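Local coordinates for ditrans,polycis-undecaprenyl-diphosphate synthase ((2E,6E)-farnesyl-diphosphate specific) (Acinetobacter baumannii, PDB 6ACS), which probably condenses eight isopentenyl diphosphate units in turn onto farnesyl diphosphate, giving undecaprenyl diphosphate, the precursor of the lipid carrier used in bacterial cell-wall synthesis, at residues B[9-14]-B[177-182]; B[80-85]-B[110-115]; B[40-45]-B[211-216]; B[91-96]-B[124-129]. One frame throughout, in Å; residues are numbered along the deposited sequence.

In the fold
The four contacts are spread round one parallel sheet. Interaction 1 joins the start of strand 12-17 to the loop leading into strand 183-186. Interaction 4 lies at the lead-ins to strands 97-102 and 129-134, its centre about 17 Å from that of interaction 1. Helix 71-95 serves both interactions 2 and 4, whose centres are about 19 Å apart. Interactions 3 and 4 touch directly through a salt bridge, Asp43 OD1 to Arg91 NH2 at 3.2 Å. Of the predicted Mg(2+) ligands, the predicted catalytic Asp18 lies about 6 Å from Trp213 of interaction 3 and Glu205 about 7 Å from Asp182 of interaction 1, side chain to side chain. Interactions 2 and 4 are remote from these sites.

Interaction 1 (B[9-14]-B[177-182]); sequences LPQHVA and DLPAVD
The segment 9-14, which enters strand 12-17, runs beside the loop 177-182, with His12 and Val181 nearest at 4.8 Å between CA atoms and a backbone bond from Asp182 N to His12 O (2.9 Å) lying in the carbonyl plane. The Asp182 carboxylate binds back to the first segment. Its CG stands anti to the carbonyl carbon (chi1 -64°), and OD2 receives Gln11 N at 2.6 Å through its anti lone pair, with a weak second bond from His12 N at 3.3 Å; OD1 is held by Gln241, so both oxygens of this buried group are engaged. His12, its CG anti to the backbone N (chi1 -174°), lays its ring alongside the loop. The ND1-H bond to Pro179 O, 2.8 Å, is almost straight at 174° and stays in the ring plane, while NE2 is bonded to Thr58 on the neighbouring strand. With both nitrogens held, the imidazole cannot readily turn. Val181 CG2 sits over the centre of one ring face, 3.7 Å from the centroid, a CH-pi contact, and Val181 CG1 meets Ala14 CB at 3.9 Å. Gln11 crosses Pro179 at about a right angle, NE2 coming against CG. Beyond, Leu183 pairs through its backbone with His12 and Ala14, so the contact is the start of two adjacent parallel strands, 12-17 and 183-186, inside the central sheet of the cis-prenyltransferase fold.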
# COMPACT_ATOMS: atom_id res chain seq x y z
N LEU B 9 3.15 -19.70 7.76
CA LEU B 9 2.09 -19.67 6.76
C LEU B 9 1.36 -18.34 6.81
O LEU B 9 1.13 -17.80 7.90
CB LEU B 9 1.09 -20.80 7.00
CG LEU B 9 1.58 -22.16 6.51
CD1 LEU B 9 0.78 -23.27 7.17
CD2 LEU B 9 1.43 -22.22 4.99
N PRO B 10 0.99 -17.76 5.67
CA PRO B 10 0.21 -16.52 5.71
C PRO B 10 -1.22 -16.78 6.18
O PRO B 10 -1.80 -17.83 5.91
CB PRO B 10 0.22 -16.03 4.26
CG PRO B 10 0.38 -17.29 3.45
CD PRO B 10 1.21 -18.25 4.30
N GLN B 11 -1.78 -15.78 6.89
CA GLN B 11 -3.20 -15.86 7.25
C GLN B 11 -4.10 -15.41 6.12
O GLN B 11 -5.25 -15.85 6.01
CB GLN B 11 -3.50 -14.98 8.47
CG GLN B 11 -2.49 -15.08 9.60
CD GLN B 11 -3.13 -15.36 10.94
OE1 GLN B 11 -2.47 -15.85 11.87
NE2 GLN B 11 -4.42 -15.07 11.06
N HIS B 12 -3.61 -14.50 5.29
CA HIS B 12 -4.40 -13.89 4.24
C HIS B 12 -3.49 -13.66 3.04
O HIS B 12 -2.48 -12.94 3.12
CB HIS B 12 -5.04 -12.60 4.75
CG HIS B 12 -6.01 -11.96 3.80
ND1 HIS B 12 -6.78 -10.88 4.18
CD2 HIS B 12 -6.33 -12.21 2.51
CE1 HIS B 12 -7.53 -10.49 3.16
NE2 HIS B 12 -7.27 -11.27 2.13
N VAL B 13 -3.83 -14.34 1.94
CA VAL B 13 -3.12 -14.23 0.67
C VAL B 13 -3.98 -13.44 -0.29
O VAL B 13 -5.19 -13.68 -0.40
CB VAL B 13 -2.81 -15.62 0.08
CG1 VAL B 13 -2.14 -15.46 -1.30
CG2 VAL B 13 -1.93 -16.39 1.03
N ALA B 14 -3.37 -12.51 -1.01
CA ALA B 14 -4.05 -11.76 -2.06
C ALA B 14 -3.32 -12.00 -3.36
O ALA B 14 -2.10 -12.12 -3.37
CB ALA B 14 -4.10 -10.27 -1.75
N ASP B 177 -12.93 -7.34 8.94
CA ASP B 177 -13.14 -8.41 9.91
C ASP B 177 -12.26 -9.62 9.62
O ASP B 177 -12.36 -10.63 10.32
CB ASP B 177 -14.61 -8.82 9.95
CG ASP B 177 -15.13 -9.31 8.61
OD1 ASP B 177 -14.70 -8.77 7.56
OD2 ASP B 177 -16.01 -10.17 8.61
N LEU B 178 -11.43 -9.55 8.59
CA LEU B 178 -10.48 -10.60 8.25
C LEU B 178 -9.08 -10.16 8.63
O LEU B 178 -8.83 -8.96 8.83
CB LEU B 178 -10.54 -10.92 6.75
CG LEU B 178 -11.88 -11.44 6.22
CD1 LEU B 178 -11.80 -11.65 4.71
CD2 LEU B 178 -12.28 -12.75 6.92
N PRO B 179 -8.13 -11.09 8.76
CA PRO B 179 -6.74 -10.68 9.03
C PRO B 179 -6.23 -9.76 7.93
O PRO B 179 -6.67 -9.84 6.78
CB PRO B 179 -5.97 -12.01 9.02
CG PRO B 179 -7.00 -13.06 9.28
CD PRO B 179 -8.27 -12.55 8.65
N ALA B 180 -5.26 -8.90 8.28
CA ALA B 180 -4.62 -8.08 7.25
C ALA B 180 -3.89 -8.99 6.28
O ALA B 180 -3.49 -10.09 6.62
CB ALA B 180 -3.64 -7.08 7.86
N VAL B 181 -3.74 -8.51 5.05
CA VAL B 181 -3.06 -9.29 4.01
C VAL B 181 -1.59 -9.47 4.40
O VAL B 181 -0.88 -8.50 4.66
CB VAL B 181 -3.18 -8.62 2.63
CG1 VAL B 181 -2.34 -9.39 1.57
CG2 VAL B 181 -4.65 -8.55 2.20
N ASP B 182 -1.15 -10.73 4.46
CA ASP B 182 0.22 -11.08 4.79
C ASP B 182 1.08 -11.26 3.56
O ASP B 182 2.31 -11.02 3.61
CB ASP B 182 0.28 -12.40 5.55
CG ASP B 182 -0.40 -12.34 6.87
OD1 ASP B 182 -0.16 -11.38 7.62
OD2 ASP B 182 -1.16 -13.27 7.15

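Interaction 2 (B[80-85]-B[110-115]); sequences LLEETI and SHLVAL
Leu112 and Leu115 both set CG anti to the backbone N (chi1 174° and 180°), whereas Glu82 places CG anti to its carbonyl carbon and then runs extended, which carries its carboxylate across to the other helix. There OE2 comes to 3.5 Å from Leu112 N and 3.6 Å from Leu112 CB, without a hydrogen bond, and meets the His111 ring at its edge, 3.9 Å from CD2. A carboxylate beside the first turn of a helix would probably be favoured electrostatically by the amino-terminal end of the helix dipole; Lys79 adds a long, weak ion pair to OE1. The methylene part of Glu82 is apolar in its dealings, with Leu112 CD1 against CG and Leu115 CD2 against CB, the latter methyl also 3.4 Å from the carbonyl oxygen of Glu82. On one flank of Glu82, Leu81 crosses Leu112 at about a right angle, CD2 to CD2 3.8 Å. A turn further on, Ile85 slides past Leu115 in the opposite direction, CG2 to CG 3.9 Å. The two helix segments run nearly the same way, 23° apart with axes 10.4 Å distant; helix 71-95 leads into strand 97-102, and helix 110-123 connects that strand to the parallel strand 129-134.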
# COMPACT_ATOMS: atom_id res chain seq x y z
N LEU B 80 -19.47 -14.17 -17.95
CA LEU B 80 -18.48 -15.15 -17.53
C LEU B 80 -18.37 -15.19 -16.01
O LEU B 80 -18.31 -16.26 -15.41
CB LEU B 80 -17.13 -14.83 -18.16
CG LEU B 80 -16.05 -15.91 -18.08
CD1 LEU B 80 -16.56 -17.23 -18.64
CD2 LEU B 80 -14.82 -15.44 -18.84
N LEU B 81 -18.37 -14.01 -15.38
CA LEU B 81 -18.33 -13.94 -13.93
C LEU B 81 -19.54 -14.62 -13.31
O LEU B 81 -19.41 -15.40 -12.36
CB LEU B 81 -18.25 -12.47 -13.49
CG LEU B 81 -18.28 -12.19 -11.99
CD1 LEU B 81 -17.08 -12.84 -11.32
CD2 LEU B 81 -18.27 -10.68 -11.75
N GLU B 82 -20.73 -14.37 -13.86
CA GLU B 82 -21.94 -14.99 -13.33
C GLU B 82 -21.88 -16.51 -13.44
O GLU B 82 -22.19 -17.24 -12.48
CB GLU B 82 -23.18 -14.46 -14.06
CG GLU B 82 -23.46 -12.99 -13.82
CD GLU B 82 -24.54 -12.44 -14.73
OE1 GLU B 82 -24.91 -13.14 -15.70
OE2 GLU B 82 -25.01 -11.31 -14.49
N GLU B 83 -21.47 -17.02 -14.61
CA GLU B 83 -21.37 -18.46 -14.79
C GLU B 83 -20.33 -19.06 -13.86
O GLU B 83 -20.50 -20.18 -13.36
CB GLU B 83 -21.04 -18.78 -16.25
CG GLU B 83 -21.53 -20.13 -16.71
CD GLU B 83 -22.63 -20.02 -17.74
OE1 GLU B 83 -22.60 -19.05 -18.54
OE2 GLU B 83 -23.53 -20.88 -17.75
N THR B 84 -19.24 -18.33 -13.62
CA THR B 84 -18.19 -18.84 -12.74
C THR B 84 -18.66 -18.89 -11.29
O THR B 84 -18.35 -19.84 -10.56
CB THR B 84 -16.94 -17.98 -12.90
OG1 THR B 84 -16.55 -17.96 -14.29
CG2 THR B 84 -15.79 -18.52 -12.05
N ILE B 85 -19.39 -17.87 -10.84
CA ILE B 85 -19.97 -17.91 -9.50
C ILE B 85 -20.88 -19.13 -9.36
O ILE B 85 -20.82 -19.87 -8.36
CB ILE B 85 -20.71 -16.60 -9.18
CG1 ILE B 85 -19.74 -15.42 -9.17
CG2 ILE B 85 -21.45 -16.71 -7.86
CD1 ILE B 85 -20.42 -14.08 -9.08
N SER B 110 -28.14 -5.80 -12.28
CA SER B 110 -28.90 -6.23 -11.11
C SER B 110 -28.85 -7.75 -10.94
O SER B 110 -28.86 -8.24 -9.80
CB SER B 110 -30.35 -5.74 -11.21
OG SER B 110 -30.95 -6.13 -12.43
N HIS B 111 -28.81 -8.50 -12.04
CA HIS B 111 -28.76 -9.96 -11.93
C HIS B 111 -27.44 -10.42 -11.30
O HIS B 111 -27.42 -11.37 -10.51
CB HIS B 111 -28.95 -10.60 -13.30
CG HIS B 111 -29.15 -12.08 -13.25
ND1 HIS B 111 -30.34 -12.65 -12.86
CD2 HIS B 111 -28.31 -13.11 -13.52
CE1 HIS B 111 -30.23 -13.97 -12.90
NE2 HIS B 111 -29.01 -14.27 -13.30
N LEU B 112 -26.34 -9.75 -11.65
CA LEU B 112 -25.05 -10.07 -11.03
C LEU B 112 -25.05 -9.71 -9.55
O LEU B 112 -24.50 -10.45 -8.73
CB LEU B 112 -23.92 -9.34 -11.74
CG LEU B 112 -22.52 -9.47 -11.10
CD1 LEU B 112 -22.08 -10.93 -10.97
CD2 LEU B 112 -21.50 -8.66 -11.87
N VAL B 113 -25.64 -8.57 -9.19
CA VAL B 113 -25.72 -8.18 -7.79
C VAL B 113 -26.51 -9.22 -6.99
O VAL B 113 -26.10 -9.64 -5.90
CB VAL B 113 -26.33 -6.78 -7.64
CG1 VAL B 113 -26.45 -6.42 -6.17
CG2 VAL B 113 -25.48 -5.76 -8.39
N ALA B 114 -27.66 -9.63 -7.54
CA ALA B 114 -28.47 -10.64 -6.86
C ALA B 114 -27.71 -11.95 -6.73
O ALA B 114 -27.79 -12.62 -5.69
CB ALA B 114 -29.78 -10.85 -7.62
N LEU B 115 -26.95 -12.33 -7.76
CA LEU B 115 -26.18 -13.56 -7.69
C LEU B 115 -25.08 -13.47 -6.64
O LEU B 115 -24.83 -14.43 -5.91
CB LEU B 115 -25.59 -13.88 -9.06
CG LEU B 115 -24.74 -15.14 -9.18
CD1 LEU B 115 -25.49 -16.36 -8.65
CD2 LEU B 115 -24.32 -15.34 -10.62

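Interaction 3 (B[40-45]-B[211-216]); sequences NVLDPI and TLWPEF
Dispersion carries most of this contact, and Val41 is its pivot. With CG1 anti to the backbone N (chi1 176°), that methyl sits over one face of the Trp213 indole, offset toward the rim, in a CH-pi contact 3.9 Å from the centroid of the six-membered ring and 24° off its normal. Leu42 CD1 reaches the edge of the same indole, 4.2 Å from CZ2. Farther along, Ile45 CD1, in one of two deposited conformers, approaches Phe216 CE2 obliquely.

Close approaches to carbonyl oxygens form a second group. Val41 CG1 lies 3.3 Å from Phe216 O and 3.5 Å from Trp213 O, while its other methyl, CG2, is 3.6 Å from Pro214 O, so the isopropyl group is fitted against the backbone of residues 213-216.

Polar bonding comes indirectly. One water donates to both Val41 O, at 2.6 Å, and Phe216 O, at 3.0 Å. Within 40-45, OD1 of the poorly ordered Asn40 makes weak capping bonds with Leu42 N and Asp43 N in the turn leading into the helix.

Trp213 is also bonded through its backbone to Asp18, the predicted catalytic residue, and its side chain packs on Ile15 and Met17. With no direct hydrogen bond between the segments, the fit rests on the shape of Val41 against indole and backbone, and the one water supplies the polar link by donating to both carbonyls.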
# COMPACT_ATOMS: atom_id res chain seq x y z
N ASN B 40 -9.07 -24.45 -15.22
CA ASN B 40 -9.24 -23.47 -14.15
C ASN B 40 -7.92 -23.34 -13.40
O ASN B 40 -7.40 -24.33 -12.87
CB ASN B 40 -10.37 -23.90 -13.22
CG ASN B 40 -10.83 -22.78 -12.31
OD1 ASN B 40 -10.06 -21.89 -11.95
ND2 ASN B 40 -12.11 -22.80 -11.95
N VAL B 41 -7.40 -22.12 -13.31
CA VAL B 41 -6.12 -21.88 -12.63
C VAL B 41 -6.33 -21.70 -11.13
O VAL B 41 -5.48 -22.12 -10.33
CB VAL B 41 -5.41 -20.66 -13.25
CG1 VAL B 41 -4.13 -20.33 -12.50
CG2 VAL B 41 -5.09 -20.93 -14.71
N LEU B 42 -7.43 -21.06 -10.74
CA LEU B 42 -7.62 -20.67 -9.35
C LEU B 42 -7.96 -21.86 -8.44
O LEU B 42 -7.59 -21.86 -7.27
CB LEU B 42 -8.70 -19.59 -9.25
CG LEU B 42 -8.93 -18.90 -7.90
CD1 LEU B 42 -7.62 -18.31 -7.39
CD2 LEU B 42 -9.97 -17.80 -8.02
N ASP B 43 -8.66 -22.88 -8.96
CA ASP B 43 -9.15 -23.96 -8.09
C ASP B 43 -8.06 -24.68 -7.31
O ASP B 43 -8.25 -24.91 -6.10
CB ASP B 43 -9.97 -24.95 -8.93
CG ASP B 43 -11.32 -24.40 -9.33
OD1 ASP B 43 -11.76 -23.38 -8.76
OD2 ASP B 43 -11.93 -24.99 -10.25
N PRO B 44 -6.94 -25.11 -7.92
CA PRO B 44 -5.89 -25.77 -7.11
C PRO B 44 -5.31 -24.85 -6.06
O PRO B 44 -4.90 -25.33 -4.99
CB PRO B 44 -4.83 -26.15 -8.15
CG PRO B 44 -5.51 -26.08 -9.47
CD PRO B 44 -6.59 -25.07 -9.35
N ILE B 45 -5.28 -23.54 -6.34
CA ILE B 45 -4.76 -22.56 -5.39
C ILE B 45 -5.68 -22.46 -4.19
O ILE B 45 -5.24 -22.47 -3.03
CB ILE B 45 -4.61 -21.20 -6.08
CG1 ILE B 45 -3.71 -21.31 -7.32
CG2 ILE B 45 -4.16 -20.11 -5.08
CD1 ILE B 45 -2.38 -21.84 -7.06
N THR B 211 5.68 -15.10 -14.45
CA THR B 211 4.71 -16.07 -14.94
C THR B 211 3.39 -15.39 -15.25
O THR B 211 2.88 -14.62 -14.43
CB THR B 211 4.51 -17.18 -13.90
OG1 THR B 211 5.74 -17.86 -13.65
CG2 THR B 211 3.44 -18.16 -14.36
N LEU B 212 2.84 -15.64 -16.44
CA LEU B 212 1.52 -15.13 -16.76
C LEU B 212 0.47 -15.96 -16.03
O LEU B 212 0.64 -17.17 -15.86
CB LEU B 212 1.27 -15.16 -18.27
CG LEU B 212 2.32 -14.45 -19.12
CD1 LEU B 212 1.98 -14.52 -20.63
CD2 LEU B 212 2.49 -12.99 -18.67
N TRP B 213 -0.63 -15.31 -15.61
CA TRP B 213 -1.64 -15.99 -14.80
C TRP B 213 -2.14 -17.30 -15.39
O TRP B 213 -2.24 -18.28 -14.63
CB TRP B 213 -2.84 -15.06 -14.52
CG TRP B 213 -3.89 -15.77 -13.70
CD1 TRP B 213 -5.13 -16.18 -14.12
CD2 TRP B 213 -3.78 -16.20 -12.34
NE1 TRP B 213 -5.80 -16.81 -13.10
CE2 TRP B 213 -4.99 -16.84 -12.00
CE3 TRP B 213 -2.77 -16.09 -11.37
CZ2 TRP B 213 -5.22 -17.37 -10.73
CZ3 TRP B 213 -3.01 -16.62 -10.12
CH2 TRP B 213 -4.21 -17.24 -9.81
N PRO B 214 -2.47 -17.41 -16.69
CA PRO B 214 -2.96 -18.71 -17.20
C PRO B 214 -1.97 -19.84 -17.02
O PRO B 214 -2.37 -21.01 -17.02
CB PRO B 214 -3.23 -18.43 -18.68
CG PRO B 214 -3.44 -16.98 -18.77
CD PRO B 214 -2.54 -16.37 -17.73
N GLU B 215 -0.69 -19.54 -16.86
CA GLU B 215 0.33 -20.55 -16.66
C GLU B 215 0.75 -20.66 -15.20
O GLU B 215 1.70 -21.39 -14.90
CB GLU B 215 1.55 -20.23 -17.53
CG GLU B 215 1.35 -20.58 -18.98
CD GLU B 215 2.20 -19.73 -19.90
OE1 GLU B 215 2.52 -18.58 -19.51
OE2 GLU B 215 2.56 -20.20 -21.00
N PHE B 216 0.07 -19.96 -14.29
CA PHE B 216 0.44 -20.03 -12.88
C PHE B 216 -0.01 -21.38 -12.32
O PHE B 216 -1.14 -21.80 -12.55
CB PHE B 216 -0.20 -18.87 -12.11
CG PHE B 216 0.37 -18.66 -10.73
CD1 PHE B 216 1.67 -18.21 -10.56
CD2 PHE B 216 -0.41 -18.90 -9.60
CE1 PHE B 216 2.20 -18.01 -9.29
CE2 PHE B 216 0.11 -18.69 -8.32
CZ PHE B 216 1.42 -18.25 -8.17
O HOH W 1 -3.09 -23.11 -10.64

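Interaction 4 (B[91-96]-B[124-129]); sequences RMKKFN and AHHEAM
A Schellman motif closes helix 71-95 here, and the residue that leaves the helix, Asn96, makes both hydrogen bonds to the approach to strand 129-134. Asn96 adopts a left-handed conformation (phi 59°), and its carbonyl faces the other segment: Asn96 O accepts Ala128 N at 3.1 Å, the donor lying nearly along the C=O axis. Its side chain, CG anti to the backbone N (chi1 -161°), reaches the same loop, and OD1 takes Glu127 N at 3.3 Å from well above the amide plane, 56° out of it. Main chain and side chain of one asparagine thus hold consecutive amides of the loop. The amide nitrogen ND2 lies 3.2 Å from His126 CA and donates to a water at 2.4 Å, which in turn has a weak bond to His125 O. Just beyond, strands 97-102 and 129-134 pair as parallel neighbours, Met129 bonding to Ala98 through the backbone, so the contact lies just ahead of that pairing, 97-102 being outermost in this chain. The His126 ring fills the corner beside the last helical turn, with CE1 3.4 Å from Lys93 CA and 3.5 Å from Lys93 CG. Its ND1 is hydrogen-bonded to Ile97 O, the first residue of strand 97-102.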
# COMPACT_ATOMS: atom_id res chain seq x y z
N ARG B 91 -18.46 -26.12 -5.08
CA ARG B 91 -17.11 -26.33 -4.56
C ARG B 91 -16.93 -25.63 -3.22
O ARG B 91 -16.28 -26.17 -2.31
CB ARG B 91 -16.08 -25.84 -5.58
CG ARG B 91 -15.91 -26.75 -6.79
CD ARG B 91 -14.94 -26.15 -7.80
NE ARG B 91 -13.86 -25.42 -7.16
CZ ARG B 91 -12.73 -25.98 -6.74
NH1 ARG B 91 -12.53 -27.28 -6.90
NH2 ARG B 91 -11.79 -25.23 -6.15
N MET B 92 -17.50 -24.43 -3.09
CA MET B 92 -17.42 -23.71 -1.83
C MET B 92 -18.08 -24.51 -0.72
O MET B 92 -17.57 -24.58 0.40
CB MET B 92 -18.09 -22.35 -1.98
CG MET B 92 -17.47 -21.48 -3.05
SD MET B 92 -15.72 -21.14 -2.76
CE MET B 92 -14.92 -22.10 -4.05
N LYS B 93 -19.23 -25.12 -1.02
CA LYS B 93 -19.86 -26.00 -0.04
C LYS B 93 -18.97 -27.18 0.30
O LYS B 93 -18.79 -27.53 1.47
CB LYS B 93 -21.21 -26.46 -0.58
CG LYS B 93 -22.22 -25.31 -0.71
CD LYS B 93 -23.59 -25.79 -1.16
CE LYS B 93 -24.65 -24.72 -0.95
NZ LYS B 93 -25.94 -25.07 -1.59
N LYS B 94 -18.37 -27.81 -0.72
CA LYS B 94 -17.53 -28.98 -0.50
C LYS B 94 -16.36 -28.68 0.43
O LYS B 94 -16.01 -29.50 1.29
CB LYS B 94 -17.01 -29.52 -1.83
CG LYS B 94 -16.05 -30.70 -1.66
CD LYS B 94 -15.50 -31.19 -3.00
CE LYS B 94 -14.51 -32.33 -2.79
NZ LYS B 94 -13.96 -32.85 -4.08
N PHE B 95 -15.71 -27.52 0.27
CA PHE B 95 -14.52 -27.22 1.04
C PHE B 95 -14.78 -26.30 2.24
O PHE B 95 -13.83 -25.89 2.90
CB PHE B 95 -13.44 -26.60 0.14
CG PHE B 95 -12.87 -27.57 -0.86
CD1 PHE B 95 -11.85 -28.44 -0.49
CD2 PHE B 95 -13.34 -27.61 -2.16
CE1 PHE B 95 -11.32 -29.33 -1.41
CE2 PHE B 95 -12.81 -28.50 -3.08
CZ PHE B 95 -11.80 -29.36 -2.71
N ASN B 96 -16.05 -26.01 2.54
CA ASN B 96 -16.42 -25.17 3.69
C ASN B 96 -15.78 -23.78 3.57
O ASN B 96 -15.21 -23.24 4.53
CB ASN B 96 -16.05 -25.84 5.01
CG ASN B 96 -16.80 -25.26 6.20
OD1 ASN B 96 -16.21 -24.97 7.24
ND2 ASN B 96 -18.10 -25.07 6.04
N ALA B 124 -22.32 -18.37 3.73
CA ALA B 124 -21.93 -17.62 4.92
C ALA B 124 -21.62 -18.53 6.10
O ALA B 124 -20.74 -18.22 6.91
CB ALA B 124 -23.03 -16.62 5.29
N HIS B 125 -22.34 -19.65 6.23
CA HIS B 125 -22.13 -20.53 7.37
C HIS B 125 -20.82 -21.30 7.27
O HIS B 125 -20.35 -21.85 8.28
CB HIS B 125 -23.30 -21.51 7.53
CG HIS B 125 -24.51 -20.89 8.16
ND1 HIS B 125 -25.37 -20.07 7.47
CD2 HIS B 125 -24.99 -20.97 9.42
CE1 HIS B 125 -26.34 -19.67 8.28
NE2 HIS B 125 -26.13 -20.20 9.47
N HIS B 126 -20.21 -21.35 6.09
CA HIS B 126 -18.90 -21.96 5.93
C HIS B 126 -17.84 -21.14 6.66
O HIS B 126 -17.75 -19.92 6.49
CB HIS B 126 -18.55 -22.11 4.45
CG HIS B 126 -19.61 -22.80 3.65
ND1 HIS B 126 -19.77 -22.61 2.30
CD2 HIS B 126 -20.57 -23.69 4.01
CE1 HIS B 126 -20.77 -23.34 1.86
NE2 HIS B 126 -21.28 -24.01 2.88
N GLU B 127 -17.04 -21.81 7.48
CA GLU B 127 -16.15 -21.12 8.40
C GLU B 127 -14.68 -21.50 8.27
O GLU B 127 -13.88 -21.06 9.10
CB GLU B 127 -16.64 -21.36 9.83
CG GLU B 127 -16.76 -22.84 10.18
CD GLU B 127 -15.49 -23.40 10.81
OE1 GLU B 127 -14.68 -22.60 11.31
OE2 GLU B 127 -15.31 -24.64 10.78
N ALA B 128 -14.27 -22.28 7.27
CA ALA B 128 -12.86 -22.65 7.24
C ALA B 128 -11.98 -21.63 6.53
O ALA B 128 -10.82 -21.46 6.91
CB ALA B 128 -12.67 -24.01 6.55
N MET B 129 -12.51 -20.94 5.53
CA MET B 129 -11.73 -19.96 4.78
C MET B 129 -12.71 -19.04 4.09
O MET B 129 -13.85 -19.43 3.82
CB MET B 129 -10.81 -20.62 3.75
CG MET B 129 -9.85 -19.65 3.10
SD MET B 129 -8.76 -20.45 1.89
CE MET B 129 -9.84 -20.57 0.46
O HOH W 2 -19.40 -25.11 8.11